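Local coordinates for protein induced by osmotic stress (PDB 5YWL) that binds NADP(+) and probably interconverts alcohols and carbonyl compounds as a cinnamyl-alcohol-dehydrogenase-type oxidoreductase of the extended short-chain dehydrogenase/reductase group, at residues A[233-238]-A[261-266]; A[242-247]-A[309-314]; A[217-222]-A[270-275]; A[265-270]-A[294-299]. The protein carries 1 engineered substitution. All coordinates share one frame; numbering follows the deposited sequence.

Contact 1. Residues A[233-238]-A[261-266]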
# COMPACT_ATOMS: atom_id res chain seq x y z
N GLY A 233 -3.82 -12.33 -10.12
CA GLY A 233 -2.85 -12.30 -9.05
C GLY A 233 -3.51 -12.57 -7.71
O GLY A 233 -4.60 -13.07 -7.70
N THR A 234 -2.84 -12.22 -6.62
CA THR A 234 -3.42 -12.24 -5.30
C THR A 234 -3.95 -10.90 -4.85
O THR A 234 -3.43 -9.91 -5.18
CB THR A 234 -2.48 -12.80 -4.20
OG1 THR A 234 -1.31 -12.04 -4.09
CG2 THR A 234 -2.13 -14.15 -4.44
N PHE A 235 -4.97 -10.92 -4.06
CA PHE A 235 -5.55 -9.72 -3.52
C PHE A 235 -5.33 -9.67 -2.01
O PHE A 235 -5.17 -10.67 -1.41
CB PHE A 235 -7.05 -9.55 -3.92
CG PHE A 235 -8.04 -9.75 -2.78
CD1 PHE A 235 -8.41 -10.98 -2.38
CD2 PHE A 235 -8.44 -8.69 -2.04
CE1 PHE A 235 -9.25 -11.16 -1.30
CE2 PHE A 235 -9.25 -8.84 -0.96
CZ PHE A 235 -9.67 -10.09 -0.60
N ILE A 236 -5.49 -8.48 -1.48
CA ILE A 236 -5.68 -8.16 -0.10
C ILE A 236 -6.56 -6.94 0.10
O ILE A 236 -6.47 -6.05 -0.63
CB ILE A 236 -4.29 -7.92 0.59
CG1 ILE A 236 -4.41 -7.83 2.11
CG2 ILE A 236 -3.63 -6.70 0.07
CD1 ILE A 236 -4.88 -9.05 2.83
N ASP A 237 -7.37 -6.93 1.11
CA ASP A 237 -8.23 -5.79 1.43
C ASP A 237 -7.47 -4.64 2.07
O ASP A 237 -6.69 -4.84 2.94
CB ASP A 237 -9.43 -6.18 2.30
CG ASP A 237 -10.47 -5.07 2.43
OD1 ASP A 237 -10.30 -4.20 3.23
OD2 ASP A 237 -11.42 -5.14 1.74
N VAL A 238 -7.79 -3.44 1.67
CA VAL A 238 -7.12 -2.27 2.18
C VAL A 238 -7.22 -2.15 3.71
O VAL A 238 -6.37 -1.67 4.32
CB VAL A 238 -7.55 -0.97 1.52
CG1 VAL A 238 -9.00 -0.67 1.77
CG2 VAL A 238 -6.71 0.17 2.01
N LEU A 261 1.43 -9.45 3.04
CA LEU A 261 0.03 -9.26 3.07
C LEU A 261 -0.61 -9.67 1.73
O LEU A 261 -0.67 -8.93 0.79
CB LEU A 261 -0.30 -7.81 3.42
CG LEU A 261 -0.57 -7.36 4.85
CD1 LEU A 261 -1.96 -7.80 5.31
CD2 LEU A 261 0.49 -7.92 5.73
N SER A 262 -1.05 -10.90 1.71
CA SER A 262 -1.60 -11.56 0.59
C SER A 262 -2.70 -12.51 1.00
O SER A 262 -2.49 -13.31 1.82
CB SER A 262 -0.49 -12.28 -0.17
OG SER A 262 -0.89 -12.80 -1.36
N ASN A 263 -3.85 -12.42 0.36
CA ASN A 263 -4.96 -13.32 0.60
C ASN A 263 -5.20 -14.33 -0.55
O ASN A 263 -4.39 -15.08 -0.81
CB ASN A 263 -6.22 -12.60 1.02
CG ASN A 263 -7.26 -13.49 1.70
OD1 ASN A 263 -7.03 -14.63 1.97
ND2 ASN A 263 -8.44 -12.94 1.92
N THR A 264 -6.32 -14.28 -1.21
CA THR A 264 -6.68 -15.25 -2.24
C THR A 264 -6.40 -14.83 -3.71
O THR A 264 -6.30 -13.69 -4.01
CB THR A 264 -8.15 -15.66 -2.12
OG1 THR A 264 -8.94 -14.53 -2.14
CG2 THR A 264 -8.40 -16.41 -0.89
N ARG A 265 -6.29 -15.79 -4.59
CA ARG A 265 -6.10 -15.57 -5.99
C ARG A 265 -7.40 -15.15 -6.70
O ARG A 265 -8.45 -15.57 -6.34
CB ARG A 265 -5.50 -16.77 -6.68
CG ARG A 265 -4.08 -17.05 -6.32
CD ARG A 265 -3.23 -17.20 -7.53
NE ARG A 265 -1.91 -17.47 -7.09
CZ ARG A 265 -0.85 -16.86 -7.53
NH1 ARG A 265 0.28 -17.17 -7.07
NH2 ARG A 265 -0.93 -16.00 -8.45
N PHE A 266 -7.27 -14.34 -7.71
CA PHE A 266 -8.36 -13.91 -8.51
C PHE A 266 -7.92 -13.69 -9.95
O PHE A 266 -6.79 -13.49 -10.22
CB PHE A 266 -8.94 -12.60 -7.98
CG PHE A 266 -8.04 -11.43 -8.22
CD1 PHE A 266 -7.03 -11.15 -7.35
CD2 PHE A 266 -8.20 -10.66 -9.33
CE1 PHE A 266 -6.18 -10.10 -7.55
CE2 PHE A 266 -7.36 -9.59 -9.57
CZ PHE A 266 -6.35 -9.30 -8.68

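Contact 2. Residues A[242-247]-A[309-314]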
# COMPACT_ATOMS: atom_id res chain seq x y z
N ALA A 242 -4.12 -1.99 6.43
CA ALA A 242 -4.10 -0.99 7.44
C ALA A 242 -3.89 -1.58 8.82
O ALA A 242 -3.08 -1.16 9.50
CB ALA A 242 -5.35 -0.14 7.42
N LYS A 243 -4.61 -2.63 9.11
CA LYS A 243 -4.48 -3.36 10.32
C LYS A 243 -3.09 -3.96 10.47
O LYS A 243 -2.62 -4.00 11.50
CB LYS A 243 -5.54 -4.41 10.46
CG LYS A 243 -6.76 -3.86 11.16
CD LYS A 243 -8.08 -4.33 10.65
CE LYS A 243 -8.26 -5.80 10.51
NZ LYS A 243 -9.65 -6.23 10.51
N ALA A 244 -2.49 -4.38 9.39
CA ALA A 244 -1.12 -4.82 9.39
C ALA A 244 -0.18 -3.70 9.75
O ALA A 244 0.76 -3.93 10.42
CB ALA A 244 -0.75 -5.45 8.07
N HIS A 245 -0.45 -2.50 9.30
CA HIS A 245 0.38 -1.37 9.66
C HIS A 245 0.31 -1.11 11.18
O HIS A 245 1.26 -0.83 11.77
CB HIS A 245 0.12 -0.10 8.84
CG HIS A 245 0.73 -0.11 7.48
ND1 HIS A 245 0.30 -0.92 6.46
CD2 HIS A 245 1.77 0.57 6.99
CE1 HIS A 245 1.02 -0.70 5.39
NE2 HIS A 245 1.92 0.20 5.68
N LEU A 246 -0.87 -1.25 11.75
CA LEU A 246 -1.09 -1.05 13.16
C LEU A 246 -0.30 -2.05 14.00
O LEU A 246 0.48 -1.66 14.78
CB LEU A 246 -2.56 -1.22 13.49
CG LEU A 246 -2.92 -1.12 14.96
CD1 LEU A 246 -2.55 0.26 15.45
CD2 LEU A 246 -4.37 -1.49 15.24
N ALA A 247 -0.45 -3.30 13.68
CA ALA A 247 0.28 -4.36 14.29
C ALA A 247 1.77 -4.17 14.11
O ALA A 247 2.51 -4.47 14.98
CB ALA A 247 -0.17 -5.69 13.77
N LYS A 309 0.53 -15.29 11.94
CA LYS A 309 0.76 -15.48 13.33
C LYS A 309 1.04 -14.17 14.09
O LYS A 309 0.52 -13.98 15.10
CB LYS A 309 1.85 -16.51 13.56
CG LYS A 309 2.16 -16.74 15.02
CD LYS A 309 1.68 -18.06 15.48
CE LYS A 309 1.91 -18.28 16.96
NZ LYS A 309 1.10 -19.43 17.33
N ILE A 310 1.86 -13.30 13.56
CA ILE A 310 2.07 -12.02 14.10
C ILE A 310 0.76 -11.13 14.11
O ILE A 310 0.47 -10.48 15.08
CB ILE A 310 3.22 -11.31 13.39
CG1 ILE A 310 4.58 -11.98 13.71
CG2 ILE A 310 3.27 -9.84 13.75
CD1 ILE A 310 5.71 -11.39 12.94
N LEU A 311 0.05 -11.11 13.00
CA LEU A 311 -1.16 -10.34 12.86
C LEU A 311 -2.28 -10.78 13.76
O LEU A 311 -2.82 -10.03 14.43
CB LEU A 311 -1.63 -10.33 11.42
CG LEU A 311 -0.81 -9.61 10.37
CD1 LEU A 311 -1.46 -9.62 9.00
CD2 LEU A 311 -0.41 -8.25 10.85
N GLY A 312 -2.55 -12.05 13.75
CA GLY A 312 -3.55 -12.63 14.57
C GLY A 312 -4.97 -12.23 14.26
O GLY A 312 -5.75 -12.29 15.12
N PHE A 313 -5.29 -11.83 13.04
CA PHE A 313 -6.65 -11.65 12.63
C PHE A 313 -6.92 -12.32 11.31
O PHE A 313 -6.03 -12.66 10.62
CB PHE A 313 -7.04 -10.19 12.64
CG PHE A 313 -6.23 -9.34 11.75
CD1 PHE A 313 -6.47 -9.30 10.42
CD2 PHE A 313 -5.23 -8.59 12.26
CE1 PHE A 313 -5.75 -8.47 9.60
CE2 PHE A 313 -4.49 -7.78 11.47
CZ PHE A 313 -4.75 -7.73 10.13
N GLU A 314 -8.17 -12.52 11.00
CA GLU A 314 -8.55 -13.08 9.73
C GLU A 314 -8.90 -11.99 8.69
O GLU A 314 -9.38 -10.99 9.04
CB GLU A 314 -9.64 -14.12 9.87
CG GLU A 314 -9.19 -15.32 10.66
CD GLU A 314 -8.10 -16.09 9.94
OE1 GLU A 314 -8.39 -16.81 8.98
OE2 GLU A 314 -6.93 -15.91 10.29
O HOH W 1 -10.11 -8.47 8.60

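Contact 3. Residues A[217-222]-A[270-275]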
# COMPACT_ATOMS: atom_id res chain seq x y z
N ASN A 217 -12.34 -1.36 -11.45
CA ASN A 217 -13.13 -0.51 -12.27
C ASN A 217 -12.70 -0.45 -13.66
O ASN A 217 -13.23 0.31 -14.40
CB ASN A 217 -13.23 0.83 -11.63
CG ASN A 217 -14.22 0.79 -10.57
OD1 ASN A 217 -13.96 1.01 -9.39
ND2 ASN A 217 -15.37 0.36 -10.98
N SER A 218 -11.77 -1.31 -14.01
CA SER A 218 -11.62 -1.68 -15.38
C SER A 218 -12.95 -2.34 -15.77
O SER A 218 -13.56 -1.94 -16.74
CB SER A 218 -10.41 -2.58 -15.63
OG SER A 218 -10.57 -3.88 -15.09
N VAL A 219 -13.45 -3.23 -14.94
CA VAL A 219 -14.71 -3.92 -15.20
C VAL A 219 -15.99 -3.07 -15.35
O VAL A 219 -16.77 -3.34 -16.21
CB VAL A 219 -14.96 -4.87 -14.01
CG1 VAL A 219 -16.33 -5.53 -13.96
CG2 VAL A 219 -13.88 -5.91 -13.99
N LEU A 220 -16.24 -2.15 -14.49
CA LEU A 220 -17.52 -1.55 -14.42
C LEU A 220 -17.80 -0.63 -15.59
O LEU A 220 -18.89 -0.12 -15.75
CB LEU A 220 -17.56 -0.73 -13.18
CG LEU A 220 -17.89 -1.34 -11.85
CD1 LEU A 220 -18.57 -0.19 -11.14
CD2 LEU A 220 -18.84 -2.50 -12.07
N LYS A 221 -16.76 -0.39 -16.36
CA LYS A 221 -16.81 0.42 -17.56
C LYS A 221 -16.85 -0.47 -18.78
O LYS A 221 -16.96 0.02 -19.89
CB LYS A 221 -15.57 1.31 -17.64
CG LYS A 221 -14.31 0.64 -18.13
CD LYS A 221 -13.15 1.58 -18.36
CE LYS A 221 -12.17 1.02 -19.37
NZ LYS A 221 -11.72 -0.38 -19.13
N LEU A 222 -16.78 -1.76 -18.56
CA LEU A 222 -16.88 -2.65 -19.69
C LEU A 222 -18.25 -2.66 -20.29
O LEU A 222 -19.21 -2.12 -19.79
CB LEU A 222 -16.53 -4.09 -19.36
CG LEU A 222 -15.24 -4.31 -18.68
CD1 LEU A 222 -15.11 -5.81 -18.47
CD2 LEU A 222 -14.12 -3.79 -19.54
N THR A 270 -13.26 -13.97 -11.87
CA THR A 270 -13.57 -13.93 -10.46
C THR A 270 -14.21 -12.61 -10.14
O THR A 270 -15.27 -12.59 -9.58
CB THR A 270 -12.31 -14.04 -9.57
OG1 THR A 270 -11.38 -14.91 -10.15
CG2 THR A 270 -12.69 -14.51 -8.17
N LEU A 271 -13.62 -11.54 -10.61
CA LEU A 271 -14.18 -10.23 -10.41
C LEU A 271 -15.57 -10.04 -11.07
O LEU A 271 -16.47 -9.58 -10.49
CB LEU A 271 -13.23 -9.19 -10.98
CG LEU A 271 -13.69 -7.77 -10.90
CD1 LEU A 271 -13.99 -7.38 -9.49
CD2 LEU A 271 -12.64 -6.82 -11.42
N LEU A 272 -15.69 -10.45 -12.31
CA LEU A 272 -16.92 -10.32 -13.03
C LEU A 272 -18.04 -11.11 -12.38
O LEU A 272 -19.09 -10.60 -12.22
CB LEU A 272 -16.76 -10.88 -14.40
CG LEU A 272 -16.58 -10.03 -15.60
CD1 LEU A 272 -16.95 -10.96 -16.70
CD2 LEU A 272 -17.49 -8.85 -15.59
N ASP A 273 -17.75 -12.33 -11.96
CA ASP A 273 -18.72 -13.21 -11.36
C ASP A 273 -19.30 -12.54 -10.11
O ASP A 273 -20.47 -12.54 -9.93
CB ASP A 273 -18.15 -14.59 -11.04
CG ASP A 273 -17.84 -15.42 -12.28
OD1 ASP A 273 -18.34 -15.10 -13.32
OD2 ASP A 273 -17.10 -16.38 -12.20
N VAL A 274 -18.46 -11.93 -9.31
CA VAL A 274 -18.90 -11.23 -8.15
C VAL A 274 -19.79 -10.01 -8.43
O VAL A 274 -20.77 -9.85 -7.82
CB VAL A 274 -17.70 -10.83 -7.28
CG1 VAL A 274 -17.98 -9.71 -6.29
CG2 VAL A 274 -17.11 -12.03 -6.61
N VAL A 275 -19.36 -9.14 -9.31
CA VAL A 275 -20.05 -7.93 -9.60
C VAL A 275 -21.43 -8.28 -10.15
O VAL A 275 -22.37 -7.73 -9.76
CB VAL A 275 -19.30 -7.10 -10.65
CG1 VAL A 275 -20.01 -5.83 -10.89
CG2 VAL A 275 -17.91 -6.77 -10.19

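Contact 4. Residues A[265-270]-A[294-299]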
# COMPACT_ATOMS: atom_id res chain seq x y z
N ARG A 265 -6.29 -15.79 -4.59
CA ARG A 265 -6.10 -15.57 -5.99
C ARG A 265 -7.40 -15.15 -6.70
O ARG A 265 -8.45 -15.57 -6.34
CB ARG A 265 -5.50 -16.77 -6.68
CG ARG A 265 -4.08 -17.05 -6.32
CD ARG A 265 -3.23 -17.20 -7.53
NE ARG A 265 -1.91 -17.47 -7.09
CZ ARG A 265 -0.85 -16.86 -7.53
NH1 ARG A 265 0.28 -17.17 -7.07
NH2 ARG A 265 -0.93 -16.00 -8.45
N PHE A 266 -7.27 -14.34 -7.71
CA PHE A 266 -8.36 -13.91 -8.51
C PHE A 266 -7.92 -13.69 -9.95
O PHE A 266 -6.79 -13.49 -10.22
CB PHE A 266 -8.94 -12.60 -7.98
CG PHE A 266 -8.04 -11.43 -8.22
CD1 PHE A 266 -7.03 -11.15 -7.35
CD2 PHE A 266 -8.20 -10.66 -9.33
CE1 PHE A 266 -6.18 -10.10 -7.55
CE2 PHE A 266 -7.36 -9.59 -9.57
CZ PHE A 266 -6.35 -9.30 -8.68
N ASN A 267 -8.88 -13.69 -10.84
CA ASN A 267 -8.75 -13.18 -12.16
C ASN A 267 -9.98 -12.36 -12.57
O ASN A 267 -10.85 -12.13 -11.78
CB ASN A 267 -8.34 -14.25 -13.15
CG ASN A 267 -9.47 -15.20 -13.52
OD1 ASN A 267 -10.62 -14.90 -13.39
ND2 ASN A 267 -9.10 -16.30 -14.04
N GLY A 268 -10.01 -11.91 -13.83
CA GLY A 268 -11.07 -11.09 -14.32
C GLY A 268 -12.43 -11.76 -14.21
O GLY A 268 -13.37 -11.15 -13.90
N GLN A 269 -12.47 -13.04 -14.45
CA GLN A 269 -13.67 -13.80 -14.28
C GLN A 269 -14.17 -13.81 -12.82
O GLN A 269 -15.30 -13.60 -12.59
CB GLN A 269 -13.50 -15.20 -14.81
CG GLN A 269 -14.80 -15.92 -14.91
CD GLN A 269 -15.64 -15.51 -16.09
OE1 GLN A 269 -15.26 -15.65 -17.17
NE2 GLN A 269 -16.74 -15.00 -15.83
N THR A 270 -13.26 -13.97 -11.87
CA THR A 270 -13.57 -13.93 -10.46
C THR A 270 -14.21 -12.61 -10.14
O THR A 270 -15.27 -12.59 -9.58
CB THR A 270 -12.31 -14.04 -9.57
OG1 THR A 270 -11.38 -14.91 -10.15
CG2 THR A 270 -12.69 -14.51 -8.17
N ASP A 294 -12.71 -19.93 -13.45
CA ASP A 294 -11.48 -19.70 -12.76
C ASP A 294 -11.20 -20.87 -11.82
O ASP A 294 -12.03 -21.21 -11.03
CB ASP A 294 -11.52 -18.38 -12.01
CG ASP A 294 -12.77 -18.18 -11.18
OD1 ASP A 294 -13.79 -18.69 -11.49
OD2 ASP A 294 -12.72 -17.42 -10.28
N ASP A 295 -10.05 -21.49 -11.98
CA ASP A 295 -9.58 -22.56 -11.16
C ASP A 295 -8.15 -22.34 -10.76
O ASP A 295 -7.28 -22.49 -11.53
CB ASP A 295 -9.72 -23.84 -11.95
CG ASP A 295 -9.20 -25.04 -11.25
OD1 ASP A 295 -8.81 -24.98 -10.11
OD2 ASP A 295 -9.23 -26.05 -11.87
N PHE A 296 -7.96 -22.01 -9.51
CA PHE A 296 -6.69 -21.73 -8.92
C PHE A 296 -6.10 -22.88 -8.08
O PHE A 296 -5.12 -22.72 -7.41
CB PHE A 296 -6.74 -20.42 -8.13
CG PHE A 296 -7.21 -19.25 -8.91
CD1 PHE A 296 -6.52 -18.80 -9.99
CD2 PHE A 296 -8.35 -18.62 -8.59
CE1 PHE A 296 -6.98 -17.74 -10.73
CE2 PHE A 296 -8.80 -17.54 -9.30
CZ PHE A 296 -8.10 -17.09 -10.38
N SER A 297 -6.72 -24.04 -8.15
CA SER A 297 -6.39 -25.15 -7.31
C SER A 297 -4.97 -25.70 -7.47
O SER A 297 -4.47 -26.31 -6.62
CB SER A 297 -7.43 -26.28 -7.44
OG SER A 297 -7.40 -26.90 -8.67
N ALA A 298 -4.38 -25.52 -8.62
CA ALA A 298 -3.02 -25.91 -8.85
C ALA A 298 -1.96 -25.01 -8.22
O ALA A 298 -0.83 -25.36 -8.17
CB ALA A 298 -2.78 -26.05 -10.32
N PHE A 299 -2.36 -23.82 -7.84
CA PHE A 299 -1.44 -22.84 -7.32
C PHE A 299 -0.96 -23.19 -5.92
O PHE A 299 -1.74 -23.41 -5.06
CB PHE A 299 -2.05 -21.44 -7.33
CG PHE A 299 -2.10 -20.81 -8.68
CD1 PHE A 299 -3.09 -21.13 -9.58
CD2 PHE A 299 -1.18 -19.87 -9.04
CE1 PHE A 299 -3.13 -20.54 -10.82
CE2 PHE A 299 -1.22 -19.29 -10.24
CZ PHE A 299 -2.20 -19.62 -11.15

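Contact 1. Residues A[233-238]-A[261-266]
Antiparallel pairing of Gly233 with Phe266 and of Thr234 with Arg265 makes this a buried strand-to-strand contact outside the main parallel sheet of the Rossmann fold. Gly233 and Phe266 form a hydrogen-bonded pair: Gly233 N gives to Phe266 O (3.2 Å), and Phe266 N gives back to Gly233 O (3.0 Å). Beyond the non-hydrogen-bonded pair Thr234-Arg265 the backbones stay joined, Phe235 N reaching Thr264 O at 3.1 Å and Asn263 N reaching Phe235 O at 2.8 Å. The other edge of strand 234-237 pairs with strand 194-196 through Tyr194 and Phe196.

Thr234 OG1 lies between its own backbone N and carbonyl carbon (chi1 60°), a setting that lets it share a hydrogen bond with Ser262 OG at 2.9 Å. The Phe266 ring folds back across the pair, one face over Gly233 N, while its CE1 packs 3.8 Å from Phe235 CB. The Phe235 ring runs alongside Thr264 and Asn263; it receives Thr264 OG1 at its edge, and its plane stands 40° from the Asn263 amide. With the ring cut back to an alanine here, Phe318 would probably lose its edge-to-face partner and a gap would open beside Thr264 and Asn263. Ile236 meets Leu261 methyl to methyl, CD1 to CD1, at 4.0 Å.

The chemistry is thus divided: four backbone bonds and one hydroxyl pair satisfy polar groups of largely buried residues, while aromatic and aliphatic carbon fills the space around them.

Contact 2. Residues A[242-247]-A[309-314]
Phe313 CG sits between its own backbone N and carbonyl carbon (chi1 60°), and the Lys243 chain bends at chi2 and again at chi3 (51°); together these torsions lay the lysine across the phenyl face. Lys243 CB presses on the rim, 3.4 Å from Phe313 CZ. Farther along, CE makes a CH-pi contact, 3.9 Å from the centroid of the Phe313 ring. The ammonium continues over the same ring: Lys243 NZ stands 4.8 Å from the Phe313 centroid and 24° off the normal, a cation-pi geometry. One water links NZ to the backbone of Glu314, the residue after Phe313, accepting from Lys243 NZ at 3.0 Å and donating to Glu314 O at 2.7 Å. The lysine is therefore held by its alkyl chain, its charge and a bridging water, with a long, weak ion pair to Asp240 besides. A serine in place of Phe313 would probably leave the Lys243 chain without the ring face it lies on and its ammonium without the pi partner, less restrained in its rotation.

The second patch is wholly aliphatic. Leu311 brings CD2 to the helix surface, 3.8 Å from Ala244 CA and 3.9 Å from Ala247 CB. The small alanines, one turn apart, let this single methyl come close to the helix backbone. Gly312, with positive phi, ends the helical run and turns the chain so that Phe313 also faces Lys243.

Helix 238-250 is thereby packed against the end of helix 305-311, while Leu261 of strand 258-261 touches both Ala244 and Leu311, and helix 13-23 meets Lys243 through Leu21.

Contact 3. Residues A[217-222]-A[270-275]
An apolar helix-to-turn interface, probably part of the smaller, C-terminal lobe that extended short-chain dehydrogenases add to the Rossmann domain, brings Val219 and Leu220 against Leu271, Leu272 and Val275 of helix 268-278. Val219 is the central residue. Its CG1, anti to the backbone N (chi1 171°), extends toward the facing helix and meets two residues there: Leu272 CD2 at 3.9 Å and, more loosely, Val275 CG2 at 4.3 Å. Its other methyl, CG2, turns to Leu271 CD2; the modelled separation of that pair is too short to be trusted, so the two can be called neighbours and no more. Leu220 adds a flanking touch, with CD2 at 3.7 Å from Val275 CG1.

The backbone turns where the two residues meet the helix. A type I turn runs from Val219 to Leu222, closed by Leu222 N to Val219 O at 2.8 Å; it starts at Val219, where the weakly bonded helical piece of about 217-219 runs out. Across from it, Leu271 and Val275 lie one turn apart on the same helix flank, joined by the bond from Val275 N to Leu271 O at 3.2 Å. Leu271 and Val275 also touch helix 318-330, through Val322 and Ile326.

Every atom pair across the interface is carbon to carbon. Cohesion here probably comes from dispersion and the burial of branched methyl groups, without the directionality of polar bonds.

Contact 4. Residues A[265-270]-A[294-299]
Arg265 CA and Phe296 CA lie 6.8 Å apart where strand 265-267 runs into helix 268-278, beside an irregular loop. That loop folds at Phe296-Phe299 into a type I turn, closed by Phe299 N to Phe296 O at 3.0 Å, and so presents two rings to the same arginine.

Arg265 is gripped along its length. CB lies over one face of Phe296, 3.9 Å from the ring centroid. After the bend at chi2, CD comes over the face of Phe299, 4.0 Å from that centroid, and the guanidinium follows with its plane inclined 34° to the ring. The charged end has a partner elsewhere: NH2 gives to Leu135 O, which should limit its rotation above Phe299.

Thr270 and Asp294 supply the polar half. Thr270 OG1 donates to Asp294 OD2 at 2.8 Å, approaching on the anti side and 33° out of the carboxylate plane. Thr270 OG1 in turn accepts from Asn267 N at 2.9 Å in an almost straight bond (175°), while Thr270 N gives to Asn267 OD1 at 3.2 Å. This reciprocal pattern is a capping box at the start of the helix, and Asp294, accepting from the threonine hydroxyl, helps fix its orientation in the box. OG1 also lies at the edge of the Phe296 ring, so the two halves meet there.

The contact joins the strand-helix junction to the surface loop leading toward helix 305-311; Pro138 touches Phe299, Trp302 touches Arg265, and Phe266 packs edge-to-face with Phe196.

Overall arrangement
The four contacts form a connected row in the C-terminal half of the protein. Contact 1 is the hub: it touches contact 2 where Leu261 CD2 lies 3.6 Å from Ala244 CB, and it shares Arg265 and Phe266 with contact 4. Contact 4 in turn shares Thr270 with contact 3, where Asp273 OD2 and Asp294 OD1 stand 4.1 Å apart as like charges. The ends of the row are far apart, contacts 2 and 3 having centres 29 Å from each other. Contact 1 comes closest to the NADP(+) site, the side chain of Ile236 being about 4 Å from that of cofactor-binding Ile195; in contact 3, the Leu220 side chain is about 9 Å from that of Asn210.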